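PDB 6UXC: CT253 from Chlamydia trachomatis serovar L2, which is of unknown function but is probably a membrane-anchored lipoprotein, and it binds a sodium ion in this crystal form. Local coordinates for the sodium ion site. Sequence-based numbering; all coordinates share one arbitrary frame.

The sodium ion site. Residues 53-61, 182. With NA (sodium ion), chain B.
The sodium site of CT253 looks structural, a C-terminal helix cap and an instance of how carbonyls at the end of a helix can chelate a cation, although the sodium itself may have come from the crystallisation medium. The shell seen is a distorted six-coordinate one of main-chain carbonyls and waters 1 and 2, with no side-chain ligand among them, which argues against a catalytic centre. Helix 41-55 presents its last turn to the ion: the O atoms of Leu53 and His54 each lie 2.5 Å from NA, where the negative end of the helix dipole would favour a cation. The chain then turns back, so that Ser56 O, at 2.3 Å from NA, and Leu59 O approach from the loop and from the start of strand 59-61.

A second shell shapes this turn. The OG of Ser56 stands anti to its backbone N (chi1 171°), pointing away from the metal. There it accepts a hydrogen bond from Lys58 N and donates one to the carboxylate of Glu182, whose OE2, 2.6 Å from Ser56 OG, uses its anti lone pair. Helix 165-184 is thereby tied to the loop. Water 1 extends the shell to the strand through Leu61 N, which hydrogen-bonds to the water O at 2.9 Å; it also sits in plane at the CD2 edge of the His54 ring, a contact with carbon. The site bridges helix 41-55 and strand 59-61 and probably helps hold them together, although Asp57 in the turn stays poorly ordered.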
ATOM      1  N   LEU A  53      -4.036  -7.651   4.001  1.00 28.38           N
ATOM      2  CA  LEU A  53      -3.556  -7.683   5.378  1.00 24.74           C
ATOM      3  C   LEU A  53      -4.609  -8.311   6.265  1.00 25.57           C
ATOM      4  O   LEU A  53      -4.283  -9.062   7.197  1.00 27.13           O
ATOM      5  CB  LEU A  53      -3.217  -6.271   5.845  1.00 23.50           C
ATOM      6  CG  LEU A  53      -2.094  -5.546   5.115  1.00 25.01           C
ATOM      7  CD1 LEU A  53      -2.017  -4.095   5.617  1.00 25.92           C
ATOM      8  CD2 LEU A  53      -0.791  -6.234   5.361  1.00 28.15           C
ATOM      9  N   HIS A  54      -5.886  -8.040   5.963  1.00 26.21           N
ATOM     10  CA  HIS A  54      -6.997  -8.682   6.673  1.00 26.56           C
ATOM     11  C   HIS A  54      -6.973 -10.196   6.462  1.00 28.42           C
ATOM     12  O   HIS A  54      -7.011 -10.974   7.423  1.00 30.16           O
ATOM     13  CB  HIS A  54      -8.320  -8.065   6.189  1.00 27.61           C
ATOM     14  CG  HIS A  54      -9.537  -8.654   6.805  1.00 30.07           C
ATOM     15  ND1 HIS A  54     -10.749  -8.679   6.163  1.00 34.86           N
ATOM     16  CD2 HIS A  54      -9.726  -9.268   7.994  1.00 33.86           C
ATOM     17  CE1 HIS A  54     -11.641  -9.275   6.933  1.00 35.06           C
ATOM     18  NE2 HIS A  54     -11.042  -9.650   8.046  1.00 33.91           N
ATOM     19  N   SER A  55      -6.845 -10.632   5.205  1.00 30.44           N
ATOM     20  CA  SER A  55      -6.833 -12.068   4.927  1.00 32.45           C
ATOM     21  C   SER A  55      -5.610 -12.758   5.513  1.00 33.24           C
ATOM     22  O   SER A  55      -5.661 -13.955   5.823  1.00 35.76           O
ATOM     23  CB  SER A  55      -6.888 -12.304   3.421  1.00 40.61           C
ATOM     24  OG  SER A  55      -8.087 -11.775   2.879  1.00 51.98           O
ATOM     25  N   SER A  56      -4.493 -12.046   5.634  1.00 31.87           N
ATOM     26  CA  SER A  56      -3.308 -12.664   6.212  1.00 30.12           C
ATOM     27  C   SER A  56      -3.610 -13.231   7.591  1.00 30.23           C
ATOM     28  O   SER A  56      -4.128 -12.535   8.469  1.00 32.66           O
ATOM     29  CB  SER A  56      -2.170 -11.648   6.325  1.00 30.31           C
ATOM     30  OG  SER A  56      -1.092 -12.213   7.070  1.00 33.19           O
ATOM     31  N   ASP A  57      -3.265 -14.497   7.807  1.00 30.97           N
ATOM     32  CA  ASP A  57      -3.376 -15.033   9.152  1.00 32.91           C
ATOM     33  C   ASP A  57      -2.139 -14.747   9.997  1.00 37.52           C
ATOM     34  O   ASP A  57      -2.075 -15.186  11.149  1.00 41.83           O
ATOM     35  CB  ASP A  57      -3.649 -16.549   9.116  1.00 58.93           C
ATOM     36  CG  ASP A  57      -2.910 -17.262   7.997  1.00102.08           C
ATOM     37  OD1 ASP A  57      -1.660 -17.243   7.995  1.00104.27           O
ATOM     38  OD2 ASP A  57      -3.583 -17.852   7.122  1.00124.12           O
ATOM     39  N   LYS A  58      -1.164 -14.014   9.450  1.00 35.94           N
ATOM     40  CA  LYS A  58       0.011 -13.603  10.197  1.00 35.04           C
ATOM     41  C   LYS A  58      -0.158 -12.241  10.845  1.00 31.61           C
ATOM     42  O   LYS A  58       0.612 -11.900  11.749  1.00 34.11           O
ATOM     43  CB  LYS A  58       1.225 -13.516   9.273  1.00 35.60           C
ATOM     44  CG  LYS A  58       1.793 -14.855   8.819  1.00 44.83           C
ATOM     45  CD  LYS A  58       2.943 -14.631   7.846  1.00 46.30           C
ATOM     46  N   LEU A  59      -1.121 -11.461  10.386  1.00 27.79           N
ATOM     47  CA  LEU A  59      -1.246 -10.061  10.775  1.00 29.73           C
ATOM     48  C   LEU A  59      -2.675  -9.784  11.201  1.00 29.53           C
ATOM     49  O   LEU A  59      -3.617 -10.218  10.533  1.00 32.01           O
ATOM     50  CB  LEU A  59      -0.875  -9.130   9.618  1.00 28.44           C
ATOM     51  CG  LEU A  59       0.535  -9.356   9.061  1.00 29.71           C
ATOM     52  CD1 LEU A  59       0.746  -8.449   7.833  1.00 33.74           C
ATOM     53  CD2 LEU A  59       1.629  -9.134  10.093  1.00 32.27           C
ATOM     54  N   LEU A  60      -2.833  -9.068  12.315  1.00 27.29           N
ATOM     55  CA  LEU A  60      -4.147  -8.692  12.827  1.00 25.04           C
ATOM     56  C   LEU A  60      -4.361  -7.221  12.502  1.00 26.42           C
ATOM     57  O   LEU A  60      -3.692  -6.358  13.072  1.00 29.06           O
ATOM     58  CB  LEU A  60      -4.238  -8.908  14.330  1.00 27.44           C
ATOM     59  CG  LEU A  60      -5.583  -8.590  14.988  1.00 34.03           C
ATOM     60  CD1 LEU A  60      -6.685  -9.375  14.348  1.00 37.10           C
ATOM     61  CD2 LEU A  60      -5.531  -8.908  16.485  1.00 39.40           C
ATOM     62  N   LEU A  61      -5.300  -6.936  11.623  1.00 25.01           N
ATOM     63  CA  LEU A  61      -5.446  -5.597  11.061  1.00 25.04           C
ATOM     64  C   LEU A  61      -6.505  -4.865  11.864  1.00 23.87           C
ATOM     65  O   LEU A  61      -7.684  -5.272  11.886  1.00 24.40           O
ATOM     66  CB  LEU A  61      -5.823  -5.658   9.588  1.00 27.14           C
ATOM     67  CG  LEU A  61      -6.069  -4.321   8.908  1.00 23.73           C
ATOM     68  CD1 LEU A  61      -4.803  -3.498   8.768  1.00 24.82           C
ATOM     69  CD2 LEU A  61      -6.725  -4.527   7.566  1.00 25.87           C
ATOM     70  N   GLU A 182       4.607  -8.840   5.829  1.00 29.01           N
ATOM     71  CA  GLU A 182       4.546 -10.021   6.688  1.00 30.19           C
ATOM     72  C   GLU A 182       5.924 -10.440   7.150  1.00 34.50           C
ATOM     73  O   GLU A 182       6.132 -10.784   8.330  1.00 35.51           O
ATOM     74  CB  GLU A 182       3.901 -11.177   5.934  1.00 30.96           C
ATOM     75  CG  GLU A 182       2.440 -11.018   5.704  1.00 34.35           C
ATOM     76  CD  GLU A 182       1.854 -12.201   4.974  1.00 43.17           C
ATOM     77  OE1 GLU A 182       2.584 -12.846   4.186  1.00 42.54           O
ATOM     78  OE2 GLU A 182       0.662 -12.492   5.179  1.00 43.78           O
TER
HETATM   79 NA    NA B 301      -5.111 -10.569   8.973  1.00 28.28          NA
HETATM   80  O   HOH W   1      -6.793  -9.087  10.306  1.00 25.32           O
HETATM   81  O   HOH W   2      -6.536 -11.882  10.618  1.00 30.65           O